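Local coordinates for GDNF family receptor alpha-3 (Homo sapiens, PDB 2GH0), which serves as the receptor for artemin, a growth factor that supports the survival of sensory and sympathetic neurons, leading to activation of the RET receptor, at residues C41-L50 with I85-P93; L101-C111 with I146-F154. All coordinates share one frame; numbering follows the deposited sequence.

This piece of the receptor holds two helical, disulfide-rich GDNF/GAS1 domains, with interaction 1 in the first and interaction 2 in the second. In interaction 1 a disulfide runs across the contact from 41-50 to 85-93; in interaction 2 a disulfide within 101-111 forms a surface against which 146-154 packs. Their centres are about 12 Å apart, and they touch directly although they belong to different domains. Leu47 CG lies 3.4 Å from Gly147 O, while Ile85 CD1 lies 3.6 Å from Thr151 CG2. The side chain of Leu91 is about 11 Å from an N-acetylglucosamine of the glycan carried by the receptor itself, and an aromatic side chain of another protein's chain packs on Ala86.

Interaction 1: residues C41-L50 with I85-P93; sequences CQRHVCLRQL and IAPNCALPP
A disulfide joins Cys41 to Cys89, tying the loop just before helix 43-56 to the short helix 87-90 within the first GDNF/GAS1 domain, an all-helical fold braced by cystines. Cys41 SG and Cys89 SG are 2.0 Å apart, and the torsion of 94° about the bond is close to the relaxed value for a cystine. Cys46 lies against it with CB 3.4 Å from Cys89 SG; since Cys46 is itself bonded to Cys36, two cystines pack side by side.

Beyond the sulfurs, Ala90 offers a methyl small enough to let two leucines approach. Leu47 reaches it with CD1, 3.8 Å from Ala90 CB, and one helical turn on Leu50 does the same with its own CD1. The other branch of Leu50 crosses Ile85 at about a right angle, CD2 standing 4.0 Å from Ile85 CB. Farther out, Tyr32 of helix 23-35 also touches Leu50, while Ile146 and Thr151 touch Ile85, so this apolar end is continuous with the second domain.

The polar side of the contact belongs to Arg43. With CG anti to the backbone N (chi1 -177°) and the chain extended as far as NE, it spans the surface alongside Cys89 O and arrives at Ala90. There Arg43 NE donates to Ala90 O across 2.9 Å, from above the carbonyl plane. The guanidinium is covered on both faces: the CG of Pro92 sits over one, displaced to the rim, and Leu47 CD2 over the centre of the other. Arginine suits this place because its flat head can pack between apolar groups while its edge serves the carbonyl at the end of the short helix. A water completes the site, donating to Ala90 O at 3.2 Å and accepting a weak bond from Arg43 NH2.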
ATOM      1  N   CYS C  41       4.110 -28.222  19.725  1.00 50.06           N
ATOM      2  CA  CYS C  41       3.539 -29.325  18.969  1.00 47.48           C
ATOM      3  C   CYS C  41       2.315 -30.003  19.582  1.00 45.95           C
ATOM      4  O   CYS C  41       2.357 -30.572  20.677  1.00 46.16           O
ATOM      5  CB  CYS C  41       4.611 -30.320  18.461  1.00 47.12           C
ATOM      6  SG  CYS C  41       4.498 -31.995  19.157  1.00 49.03           S
ATOM      7  N   GLN C  42       1.207 -29.907  18.865  1.00 44.33           N
ATOM      8  CA  GLN C  42       0.038 -30.720  19.148  1.00 43.98           C
ATOM      9  C   GLN C  42       0.340 -32.057  18.505  1.00 42.41           C
ATOM     10  O   GLN C  42       0.430 -32.129  17.286  1.00 41.12           O
ATOM     11  CB  GLN C  42      -1.217 -30.118  18.516  1.00 44.49           C
ATOM     12  CG  GLN C  42      -1.801 -28.901  19.284  1.00 48.49           C
ATOM     13  CD  GLN C  42      -0.982 -27.648  19.058  1.00 53.39           C
ATOM     14  OE1 GLN C  42      -0.385 -27.477  17.982  1.00 57.94           O
ATOM     15  NE2 GLN C  42      -0.935 -26.760  20.063  1.00 55.56           N
ATOM     16  N   ARG C  43       0.481 -33.115  19.306  1.00 40.94           N
ATOM     17  CA  ARG C  43       1.019 -34.354  18.752  1.00 40.70           C
ATOM     18  C   ARG C  43       0.098 -34.968  17.692  1.00 39.17           C
ATOM     19  O   ARG C  43       0.568 -35.548  16.718  1.00 37.19           O
ATOM     20  CB  ARG C  43       1.352 -35.353  19.871  1.00 41.16           C
ATOM     21  CG  ARG C  43       1.991 -36.632  19.393  1.00 42.00           C
ATOM     22  CD  ARG C  43       2.281 -37.568  20.591  1.00 42.95           C
ATOM     23  NE  ARG C  43       2.312 -38.945  20.140  1.00 50.75           N
ATOM     24  CZ  ARG C  43       1.306 -39.808  20.290  1.00 57.29           C
ATOM     25  NH1 ARG C  43       0.177 -39.422  20.903  1.00 56.95           N
ATOM     26  NH2 ARG C  43       1.436 -41.068  19.827  1.00 59.51           N
ATOM     27  N   HIS C  44      -1.216 -34.860  17.907  1.00 38.56           N
ATOM     28  CA  HIS C  44      -2.196 -35.427  16.970  1.00 37.94           C
ATOM     29  C   HIS C  44      -2.223 -34.720  15.596  1.00 36.29           C
ATOM     30  O   HIS C  44      -2.521 -35.344  14.567  1.00 34.70           O
ATOM     31  CB  HIS C  44      -3.586 -35.460  17.592  1.00 39.12           C
ATOM     32  CG  HIS C  44      -4.146 -34.112  17.908  1.00 41.95           C
ATOM     33  ND1 HIS C  44      -3.854 -33.429  19.074  1.00 44.71           N
ATOM     34  CD2 HIS C  44      -5.019 -33.330  17.224  1.00 46.32           C
ATOM     35  CE1 HIS C  44      -4.514 -32.283  19.085  1.00 45.91           C
ATOM     36  NE2 HIS C  44      -5.232 -32.199  17.977  1.00 44.83           N
ATOM     37  N   VAL C  45      -1.904 -33.434  15.589  1.00 34.31           N
ATOM     38  CA  VAL C  45      -1.862 -32.700  14.333  1.00 34.50           C
ATOM     39  C   VAL C  45      -0.588 -33.115  13.607  1.00 33.42           C
ATOM     40  O   VAL C  45      -0.608 -33.359  12.433  1.00 33.16           O
ATOM     41  CB  VAL C  45      -1.883 -31.187  14.541  1.00 35.14           C
ATOM     42  CG1 VAL C  45      -1.868 -30.458  13.184  1.00 34.29           C
ATOM     43  CG2 VAL C  45      -3.117 -30.809  15.307  1.00 32.73           C
ATOM     44  N   CYS C  46       0.515 -33.219  14.332  1.00 33.76           N
ATOM     45  CA  CYS C  46       1.785 -33.703  13.704  1.00 33.55           C
ATOM     46  C   CYS C  46       1.600 -35.079  13.087  1.00 34.01           C
ATOM     47  O   CYS C  46       1.983 -35.351  11.940  1.00 33.53           O
ATOM     48  CB  CYS C  46       2.886 -33.682  14.763  1.00 33.93           C
ATOM     49  SG  CYS C  46       4.421 -34.532  14.296  1.00 35.89           S
ATOM     50  N   LEU C  47       0.956 -35.972  13.837  1.00 33.38           N
ATOM     51  CA  LEU C  47       0.765 -37.351  13.369  1.00 34.04           C
ATOM     52  C   LEU C  47      -0.091 -37.333  12.088  1.00 32.14           C
ATOM     53  O   LEU C  47       0.191 -38.041  11.147  1.00 33.98           O
ATOM     54  CB  LEU C  47       0.040 -38.142  14.492  1.00 33.93           C
ATOM     55  CG  LEU C  47       0.745 -39.132  15.383  1.00 36.58           C
ATOM     56  CD1 LEU C  47       2.303 -39.157  15.357  1.00 38.31           C
ATOM     57  CD2 LEU C  47       0.014 -39.234  16.801  1.00 35.03           C
ATOM     58  N   ARG C  48      -1.135 -36.530  12.063  1.00 32.89           N
ATOM     59  CA  ARG C  48      -2.044 -36.450  10.926  1.00 33.56           C
ATOM     60  C   ARG C  48      -1.308 -35.884   9.679  1.00 34.57           C
ATOM     61  O   ARG C  48      -1.503 -36.361   8.558  1.00 35.28           O
ATOM     62  CB  ARG C  48      -3.220 -35.519  11.267  1.00 35.22           C
ATOM     63  CG  ARG C  48      -4.217 -35.324  10.131  1.00 39.49           C
ATOM     64  CD  ARG C  48      -4.838 -36.686   9.737  1.00 46.79           C
ATOM     65  NE  ARG C  48      -4.227 -37.195   8.494  1.00 49.00           N
ATOM     66  CZ  ARG C  48      -4.581 -38.322   7.874  1.00 49.27           C
ATOM     67  NH1 ARG C  48      -5.551 -39.105   8.363  1.00 52.24           N
ATOM     68  NH2 ARG C  48      -3.999 -38.642   6.740  1.00 49.65           N
ATOM     69  N   GLN C  49      -0.442 -34.908   9.893  1.00 33.33           N
ATOM     70  CA  GLN C  49       0.361 -34.348   8.744  1.00 32.71           C
ATOM     71  C   GLN C  49       1.403 -35.340   8.234  1.00 32.31           C
ATOM     72  O   GLN C  49       1.726 -35.363   7.029  1.00 31.71           O
ATOM     73  CB  GLN C  49       0.993 -32.997   9.126  1.00 32.17           C
ATOM     74  CG  GLN C  49      -0.060 -31.894   9.378  1.00 34.68           C
ATOM     75  CD  GLN C  49      -0.944 -31.727   8.130  1.00 41.00           C
ATOM     76  OE1 GLN C  49      -0.450 -31.460   7.042  1.00 48.91           O
ATOM     77  NE2 GLN C  49      -2.225 -31.973   8.277  1.00 46.94           N
ATOM     78  N   LEU C  50       1.966 -36.151   9.125  1.00 31.54           N
ATOM     79  CA  LEU C  50       2.842 -37.278   8.715  1.00 31.68           C
ATOM     80  C   LEU C  50       2.092 -38.304   7.855  1.00 31.22           C
ATOM     81  O   LEU C  50       2.600 -38.746   6.791  1.00 32.10           O
ATOM     82  CB  LEU C  50       3.521 -37.949   9.951  1.00 31.81           C
ATOM     83  CG  LEU C  50       4.666 -37.125  10.573  1.00 32.11           C
ATOM     84  CD1 LEU C  50       4.995 -37.729  11.896  1.00 34.63           C
ATOM     85  CD2 LEU C  50       5.942 -37.136   9.691  1.00 31.01           C
ATOM     86  N   ILE C  85      11.251 -37.463  10.751  1.00 32.61           N
ATOM     87  CA  ILE C  85       9.818 -37.495  11.069  1.00 35.13           C
ATOM     88  C   ILE C  85       9.460 -36.759  12.363  1.00 34.85           C
ATOM     89  O   ILE C  85       8.350 -36.913  12.888  1.00 35.84           O
ATOM     90  CB  ILE C  85       9.206 -38.979  11.113  1.00 35.82           C
ATOM     91  CG1 ILE C  85       9.840 -39.920  12.185  1.00 43.17           C
ATOM     92  CG2 ILE C  85       9.229 -39.644   9.716  1.00 40.97           C
ATOM     93  CD1 ILE C  85       9.131 -41.186  12.344  1.00 46.92           C
ATOM     94  N   ALA C  86      10.402 -35.977  12.894  1.00 35.05           N
ATOM     95  CA  ALA C  86      10.177 -35.216  14.155  1.00 34.35           C
ATOM     96  C   ALA C  86       9.714 -36.145  15.326  1.00 35.17           C
ATOM     97  O   ALA C  86       8.630 -35.935  15.883  1.00 34.36           O
ATOM     98  CB  ALA C  86       9.143 -34.087  13.916  1.00 33.74           C
ATOM     99  N   PRO C  87      10.541 -37.143  15.722  1.00 35.09           N
ATOM    100  CA  PRO C  87      10.102 -38.143  16.748  1.00 35.82           C
ATOM    101  C   PRO C  87       9.840 -37.506  18.146  1.00 36.49           C
ATOM    102  O   PRO C  87       8.956 -37.969  18.936  1.00 36.66           O
ATOM    103  CB  PRO C  87      11.269 -39.179  16.776  1.00 35.02           C
ATOM    104  CG  PRO C  87      12.511 -38.387  16.255  1.00 34.72           C
ATOM    105  CD  PRO C  87      11.921 -37.389  15.245  1.00 35.07           C
ATOM    106  N   ASN C  88      10.566 -36.425  18.453  1.00 37.25           N
ATOM    107  CA  ASN C  88      10.344 -35.707  19.737  1.00 39.38           C
ATOM    108  C   ASN C  88       8.940 -35.126  19.826  1.00 39.09           C
ATOM    109  O   ASN C  88       8.463 -34.825  20.900  1.00 39.37           O
ATOM    110  CB  ASN C  88      11.399 -34.614  19.932  1.00 40.16           C
ATOM    111  CG  ASN C  88      12.798 -35.202  20.191  1.00 44.41           C
ATOM    112  OD1 ASN C  88      12.927 -36.236  20.843  1.00 51.84           O
ATOM    113  ND2 ASN C  88      13.834 -34.544  19.689  1.00 46.65           N
ATOM    114  N   CYS C  89       8.297 -34.946  18.673  1.00 39.31           N
ATOM    115  CA  CYS C  89       6.915 -34.575  18.654  1.00 38.59           C
ATOM    116  C   CYS C  89       5.981 -35.747  18.434  1.00 38.48           C
ATOM    117  O   CYS C  89       4.946 -35.819  19.105  1.00 37.76           O
ATOM    118  CB  CYS C  89       6.617 -33.531  17.575  1.00 40.07           C
ATOM    119  SG  CYS C  89       4.826 -33.183  17.539  1.00 42.24           S
ATOM    120  N   ALA C  90       6.301 -36.597  17.456  1.00 36.38           N
ATOM    121  CA  ALA C  90       5.409 -37.653  16.967  1.00 37.32           C
ATOM    122  C   ALA C  90       5.252 -38.783  17.992  1.00 38.43           C
ATOM    123  O   ALA C  90       4.227 -39.439  18.030  1.00 39.33           O
ATOM    124  CB  ALA C  90       5.943 -38.241  15.662  1.00 37.28           C
ATOM    125  N   LEU C  91       6.280 -39.011  18.788  1.00 38.30           N
ATOM    126  CA  LEU C  91       6.281 -40.171  19.719  1.00 40.24           C
ATOM    127  C   LEU C  91       6.052 -39.732  21.155  1.00 41.48           C
ATOM    128  O   LEU C  91       6.600 -38.713  21.570  1.00 41.09           O
ATOM    129  CB  LEU C  91       7.596 -40.929  19.573  1.00 39.65           C
ATOM    130  CG  LEU C  91       8.021 -41.331  18.147  1.00 40.99           C
ATOM    131  CD1 LEU C  91       9.405 -42.017  18.176  1.00 41.18           C
ATOM    132  CD2 LEU C  91       7.011 -42.259  17.613  1.00 41.85           C
ATOM    133  N   PRO C  92       5.249 -40.517  21.931  1.00 43.65           N
ATOM    134  CA  PRO C  92       5.062 -40.300  23.363  1.00 45.04           C
ATOM    135  C   PRO C  92       6.403 -40.201  24.058  1.00 45.39           C
ATOM    136  O   PRO C  92       7.321 -40.868  23.665  1.00 45.90           O
ATOM    137  CB  PRO C  92       4.315 -41.560  23.812  1.00 45.29           C
ATOM    138  CG  PRO C  92       3.509 -41.947  22.611  1.00 45.68           C
ATOM    139  CD  PRO C  92       4.460 -41.668  21.444  1.00 43.66           C
ATOM    140  N   PRO C  93       6.527 -39.343  25.077  1.00 46.92           N
ATOM    141  CA  PRO C  93       7.849 -39.272  25.739  1.00 47.05           C
ATOM    142  C   PRO C  93       8.119 -40.477  26.656  1.00 47.12           C
ATOM    143  O   PRO C  93       9.288 -40.752  26.999  1.00 48.10           O
ATOM    144  CB  PRO C  93       7.761 -37.983  26.554  1.00 47.08           C
ATOM    145  CG  PRO C  93       6.284 -37.844  26.851  1.00 48.09           C
ATOM    146  CD  PRO C  93       5.555 -38.398  25.651  1.00 46.28           C
TER
HETATM  147  O   HOH W   1       3.194 -42.388  17.343  1.00 44.78           O

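Interaction 2: residues L101-C111 with I146-F154; sequences LRRLCFSDPLC and IGTAMTPNF
Arg102, whose CB and CG meet the methyl of Met150, belongs to a helical turn that also carries a flat group: Arg102 O lies over one face of the Phe106 ring, 3.3 Å above the plane and offset toward the rim. Side chains of Arg112 and Leu115 on helix 109-121 touch that ring as well. The flat head of Arg102 turns to Glu177, with which NH2 forms a salt bridge, while the aliphatic part of the chain packs on Met150, among others.

Met150 carries much of the contact between helices 98-106 and 109-121 and the loop 146-151 of the second GDNF/GAS1 domain. With CG anti to the carbonyl carbon (chi1 -57°), CG lies against the Cys105-Cys111 disulfide; the bends at chi2 and chi3 then carry SD and CE along the helix at Arg102. Met150 CG is 3.5 Å from Cys105 CB, and Met150 SD is 3.8 Å from Arg102 CA. Shortening Met150 to an alanine would probably open a gap beside the cystine and take from Leu101 and Arg102 the thioether they pack on.

Ala149 fits where the backbones come close, Ala149 CB 4.0 Å from Leu104 CD2, while Leu101 CD1 rests on Ala149 O. Next to it Thr148 CB meets Cys111 SG at 3.7 Å. Thr148 OG1 accepts from Met150 N in an ST turn and is also hydrogen-bonded to Leu145 O; Thr151 OG1 donates to Thr148 O, so the loop is held in shape from within. In the other segment, Asp108 at the N-cap of helix 109-121 accepts through OD2 from Cys111 N at 2.9 Å.

No hydrogen bond crosses between the two segments: what joins them is sulfur and hydrocarbon, whose hold depends on close fit against a surface that the disulfide probably helps to hold in shape.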
ATOM      1  N   LEU C 101       0.723 -50.747  23.321  1.00 31.87           N
ATOM      2  CA  LEU C 101       0.745 -49.925  22.110  1.00 31.60           C
ATOM      3  C   LEU C 101      -0.074 -50.519  20.927  1.00 31.93           C
ATOM      4  O   LEU C 101      -0.858 -49.806  20.268  1.00 32.31           O
ATOM      5  CB  LEU C 101       2.212 -49.742  21.697  1.00 32.42           C
ATOM      6  CG  LEU C 101       2.535 -48.631  20.704  1.00 30.38           C
ATOM      7  CD1 LEU C 101       1.984 -47.221  21.174  1.00 35.20           C
ATOM      8  CD2 LEU C 101       4.067 -48.598  20.352  1.00 34.36           C
ATOM      9  N   ARG C 102       0.160 -51.804  20.593  1.00 31.85           N
ATOM     10  CA  ARG C 102      -0.656 -52.478  19.571  1.00 31.97           C
ATOM     11  C   ARG C 102      -2.143 -52.447  19.890  1.00 31.42           C
ATOM     12  O   ARG C 102      -2.969 -52.341  18.998  1.00 32.33           O
ATOM     13  CB  ARG C 102      -0.256 -53.948  19.435  1.00 32.82           C
ATOM     14  CG  ARG C 102      -0.763 -54.564  18.112  1.00 35.65           C
ATOM     15  CD  ARG C 102      -0.296 -56.028  17.895  1.00 34.03           C
ATOM     16  NE  ARG C 102      -0.648 -56.852  19.067  1.00 34.46           N
ATOM     17  CZ  ARG C 102      -0.227 -58.103  19.252  1.00 36.52           C
ATOM     18  NH1 ARG C 102       0.488 -58.682  18.312  1.00 38.39           N
ATOM     19  NH2 ARG C 102      -0.567 -58.788  20.347  1.00 34.70           N
ATOM     20  N   ARG C 103      -2.478 -52.546  21.167  1.00 28.52           N
ATOM     21  CA  ARG C 103      -3.885 -52.498  21.595  1.00 30.74           C
ATOM     22  C   ARG C 103      -4.508 -51.122  21.312  1.00 33.49           C
ATOM     23  O   ARG C 103      -5.819 -51.015  21.056  1.00 31.48           O
ATOM     24  CB  ARG C 103      -3.985 -52.769  23.065  1.00 30.90           C
ATOM     25  CG  ARG C 103      -5.518 -52.949  23.495  1.00 29.43           C
ATOM     26  CD  ARG C 103      -5.544 -53.590  24.826  1.00 39.19           C
ATOM     27  NE  ARG C 103      -6.230 -52.738  25.808  1.00 48.83           N
ATOM     28  CZ  ARG C 103      -5.665 -51.654  26.358  1.00 50.44           C
ATOM     29  NH1 ARG C 103      -4.393 -51.266  26.011  1.00 51.50           N
ATOM     30  NH2 ARG C 103      -6.398 -50.966  27.254  1.00 53.32           N
ATOM     31  N   LEU C 104      -3.587 -50.099  21.401  1.00 33.37           N
ATOM     32  CA  LEU C 104      -4.037 -48.720  21.147  1.00 34.70           C
ATOM     33  C   LEU C 104      -4.191 -48.635  19.639  1.00 35.45           C
ATOM     34  O   LEU C 104      -5.179 -48.083  19.151  1.00 36.44           O
ATOM     35  CB  LEU C 104      -3.054 -47.663  21.691  1.00 34.58           C
ATOM     36  CG  LEU C 104      -3.302 -46.166  21.317  1.00 35.31           C
ATOM     37  CD1 LEU C 104      -4.641 -45.617  21.833  1.00 34.57           C
ATOM     38  CD2 LEU C 104      -2.143 -45.258  21.747  1.00 35.73           C
ATOM     39  N   CYS C 105      -3.202 -49.146  18.894  1.00 36.13           N
ATOM     40  CA  CYS C 105      -3.385 -49.349  17.473  1.00 35.89           C
ATOM     41  C   CYS C 105      -4.721 -50.054  17.083  1.00 35.35           C
ATOM     42  O   CYS C 105      -5.486 -49.555  16.236  1.00 35.64           O
ATOM     43  CB  CYS C 105      -2.156 -50.068  16.873  1.00 36.05           C
ATOM     44  SG  CYS C 105      -2.305 -50.238  15.132  1.00 40.89           S
ATOM     45  N   PHE C 106      -5.024 -51.191  17.703  1.00 35.16           N
ATOM     46  CA  PHE C 106      -6.179 -51.966  17.311  1.00 35.50           C
ATOM     47  C   PHE C 106      -7.472 -51.178  17.473  1.00 36.23           C
ATOM     48  O   PHE C 106      -8.479 -51.482  16.817  1.00 38.05           O
ATOM     49  CB  PHE C 106      -6.249 -53.281  18.105  1.00 36.51           C
ATOM     50  CG  PHE C 106      -5.254 -54.333  17.665  1.00 34.83           C
ATOM     51  CD1 PHE C 106      -4.884 -55.346  18.546  1.00 37.71           C
ATOM     52  CD2 PHE C 106      -4.712 -54.328  16.387  1.00 40.49           C
ATOM     53  CE1 PHE C 106      -3.983 -56.379  18.170  1.00 34.29           C
ATOM     54  CE2 PHE C 106      -3.793 -55.327  15.988  1.00 39.35           C
ATOM     55  CZ  PHE C 106      -3.450 -56.368  16.898  1.00 38.93           C
ATOM     56  N   SER C 107      -7.482 -50.196  18.386  1.00 36.99           N
ATOM     57  CA  SER C 107      -8.718 -49.429  18.719  1.00 36.86           C
ATOM     58  C   SER C 107      -9.181 -48.463  17.605  1.00 37.19           C
ATOM     59  O   SER C 107     -10.359 -48.004  17.587  1.00 34.76           O
ATOM     60  CB  SER C 107      -8.514 -48.625  20.012  1.00 37.88           C
ATOM     61  OG  SER C 107      -7.655 -47.508  19.782  1.00 38.04           O
ATOM     62  N   ASP C 108      -8.260 -48.152  16.690  1.00 35.97           N
ATOM     63  CA  ASP C 108      -8.506 -47.231  15.546  1.00 36.50           C
ATOM     64  C   ASP C 108      -8.467 -48.014  14.245  1.00 36.42           C
ATOM     65  O   ASP C 108      -7.412 -48.583  13.923  1.00 34.31           O
ATOM     66  CB  ASP C 108      -7.388 -46.166  15.446  1.00 37.17           C
ATOM     67  CG  ASP C 108      -7.479 -45.332  14.145  1.00 40.24           C
ATOM     68  OD1 ASP C 108      -8.526 -44.724  13.865  1.00 48.08           O
ATOM     69  OD2 ASP C 108      -6.488 -45.292  13.394  1.00 47.71           O
ATOM     70  N   PRO C 109      -9.586 -48.029  13.496  1.00 35.54           N
ATOM     71  CA  PRO C 109      -9.587 -48.768  12.228  1.00 36.31           C
ATOM     72  C   PRO C 109      -8.426 -48.504  11.231  1.00 35.12           C
ATOM     73  O   PRO C 109      -7.929 -49.473  10.623  1.00 35.82           O
ATOM     74  CB  PRO C 109     -10.915 -48.358  11.603  1.00 36.58           C
ATOM     75  CG  PRO C 109     -11.835 -48.114  12.837  1.00 36.43           C
ATOM     76  CD  PRO C 109     -10.907 -47.416  13.781  1.00 37.49           C
ATOM     77  N   LEU C 110      -8.020 -47.233  11.028  1.00 34.64           N
ATOM     78  CA  LEU C 110      -6.852 -46.919  10.162  1.00 35.94           C
ATOM     79  C   LEU C 110      -5.563 -47.589  10.599  1.00 34.55           C
ATOM     80  O   LEU C 110      -4.817 -48.161   9.765  1.00 35.95           O
ATOM     81  CB  LEU C 110      -6.603 -45.397  10.065  1.00 36.59           C
ATOM     82  CG  LEU C 110      -5.409 -44.923   9.199  1.00 37.74           C
ATOM     83  CD1 LEU C 110      -5.558 -45.458   7.801  1.00 43.20           C
ATOM     84  CD2 LEU C 110      -5.374 -43.389   9.089  1.00 39.52           C
ATOM     85  N   CYS C 111      -5.207 -47.422  11.863  1.00 34.56           N
ATOM     86  CA  CYS C 111      -3.963 -48.058  12.377  1.00 33.33           C
ATOM     87  C   CYS C 111      -4.015 -49.569  12.249  1.00 32.08           C
ATOM     88  O   CYS C 111      -3.071 -50.162  11.788  1.00 31.89           O
ATOM     89  CB  CYS C 111      -3.675 -47.662  13.807  1.00 32.89           C
ATOM     90  SG  CYS C 111      -2.069 -48.323  14.374  1.00 39.27           S
ATOM     91  N   ILE C 146       3.850 -44.649   9.619  1.00 33.27           N
ATOM     92  CA  ILE C 146       4.363 -43.401  10.170  1.00 33.63           C
ATOM     93  C   ILE C 146       3.248 -42.383  10.320  1.00 33.87           C
ATOM     94  O   ILE C 146       2.512 -42.112   9.361  1.00 34.80           O
ATOM     95  CB  ILE C 146       5.549 -42.886   9.351  1.00 34.75           C
ATOM     96  CG1 ILE C 146       6.654 -43.867   9.456  1.00 37.21           C
ATOM     97  CG2 ILE C 146       6.164 -41.630   9.977  1.00 34.73           C
ATOM     98  CD1 ILE C 146       7.745 -43.620   8.558  1.00 55.07           C
ATOM     99  N   GLY C 147       3.038 -41.916  11.561  1.00 33.15           N
ATOM    100  CA  GLY C 147       1.839 -41.124  11.885  1.00 33.48           C
ATOM    101  C   GLY C 147       0.730 -41.930  12.596  1.00 35.26           C
ATOM    102  O   GLY C 147      -0.299 -41.348  13.011  1.00 33.23           O
ATOM    103  N   THR C 148       0.886 -43.245  12.708  1.00 35.11           N
ATOM    104  CA  THR C 148      -0.067 -44.050  13.494  1.00 36.93           C
ATOM    105  C   THR C 148       0.453 -44.206  14.927  1.00 36.31           C
ATOM    106  O   THR C 148       1.553 -43.750  15.253  1.00 35.77           O
ATOM    107  CB  THR C 148      -0.259 -45.460  12.914  1.00 38.10           C
ATOM    108  OG1 THR C 148       0.969 -46.220  13.071  1.00 36.11           O
ATOM    109  CG2 THR C 148      -0.724 -45.438  11.444  1.00 38.60           C
ATOM    110  N   ALA C 149      -0.311 -44.874  15.786  1.00 36.63           N
ATOM    111  CA  ALA C 149       0.208 -45.240  17.097  1.00 36.89           C
ATOM    112  C   ALA C 149       1.440 -46.145  16.973  1.00 37.17           C
ATOM    113  O   ALA C 149       2.290 -46.159  17.876  1.00 39.66           O
ATOM    114  CB  ALA C 149      -0.883 -45.932  17.972  1.00 38.01           C
ATOM    115  N   MET C 150       1.566 -46.894  15.874  1.00 35.23           N
ATOM    116  CA  MET C 150       2.699 -47.784  15.712  1.00 34.52           C
ATOM    117  C   MET C 150       3.774 -47.174  14.850  1.00 33.29           C
ATOM    118  O   MET C 150       4.264 -47.869  13.960  1.00 34.90           O
ATOM    119  CB  MET C 150       2.283 -49.089  15.020  1.00 34.30           C
ATOM    120  CG  MET C 150       1.169 -49.868  15.718  1.00 40.31           C
ATOM    121  SD  MET C 150       1.697 -50.695  17.176  1.00 44.00           S
ATOM    122  CE  MET C 150       2.246 -52.283  16.649  1.00 43.09           C
ATOM    123  N   THR C 151       4.213 -45.941  15.134  1.00 33.02           N
ATOM    124  CA  THR C 151       5.172 -45.259  14.215  1.00 32.99           C
ATOM    125  C   THR C 151       6.549 -45.826  14.443  1.00 33.17           C
ATOM    126  O   THR C 151       7.046 -45.775  15.596  1.00 33.56           O
ATOM    127  CB  THR C 151       5.166 -43.686  14.433  1.00 32.89           C
ATOM    128  OG1 THR C 151       3.930 -43.183  13.942  1.00 33.46           O
ATOM    129  CG2 THR C 151       6.334 -42.982  13.710  1.00 31.04           C
ATOM    130  N   PRO C 152       7.170 -46.399  13.392  1.00 33.69           N
ATOM    131  CA  PRO C 152       8.545 -46.873  13.492  1.00 32.86           C
ATOM    132  C   PRO C 152       9.588 -45.776  13.201  1.00 33.97           C
ATOM    133  O   PRO C 152       9.275 -44.738  12.505  1.00 33.31           O
ATOM    134  CB  PRO C 152       8.598 -47.937  12.381  1.00 34.19           C
ATOM    135  CG  PRO C 152       7.724 -47.446  11.322  1.00 34.03           C
ATOM    136  CD  PRO C 152       6.623 -46.656  12.034  1.00 33.70           C
ATOM    137  N   ASN C 153      10.822 -45.950  13.674  1.00 33.00           N
ATOM    138  CA  ASN C 153      11.828 -44.931  13.294  1.00 32.95           C
ATOM    139  C   ASN C 153      13.239 -45.470  13.496  1.00 32.72           C
ATOM    140  O   ASN C 153      13.423 -46.427  14.219  1.00 31.72           O
ATOM    141  CB  ASN C 153      11.675 -43.676  14.185  1.00 32.87           C
ATOM    142  CG  ASN C 153      12.493 -42.461  13.658  1.00 34.79           C
ATOM    143  OD1 ASN C 153      12.626 -42.286  12.443  1.00 37.42           O
ATOM    144  ND2 ASN C 153      13.061 -41.640  14.599  1.00 33.84           N
ATOM    145  N   PHE C 154      14.232 -44.829  12.887  1.00 30.97           N
ATOM    146  CA  PHE C 154      15.639 -45.197  13.123  1.00 31.22           C
ATOM    147  C   PHE C 154      15.978 -44.980  14.603  1.00 31.78           C
ATOM    148  O   PHE C 154      15.571 -44.010  15.207  1.00 31.99           O
ATOM    149  CB  PHE C 154      16.583 -44.351  12.250  1.00 31.92           C
ATOM    150  CG  PHE C 154      16.368 -44.628  10.782  1.00 32.04           C
ATOM    151  CD1 PHE C 154      15.519 -43.841  10.027  1.00 35.54           C
ATOM    152  CD2 PHE C 154      16.939 -45.768  10.212  1.00 30.46           C
ATOM    153  CE1 PHE C 154      15.282 -44.138   8.691  1.00 33.03           C
ATOM    154  CE2 PHE C 154      16.719 -46.092   8.886  1.00 36.94           C
ATOM    155  CZ  PHE C 154      15.913 -45.242   8.091  1.00 36.38           C
TER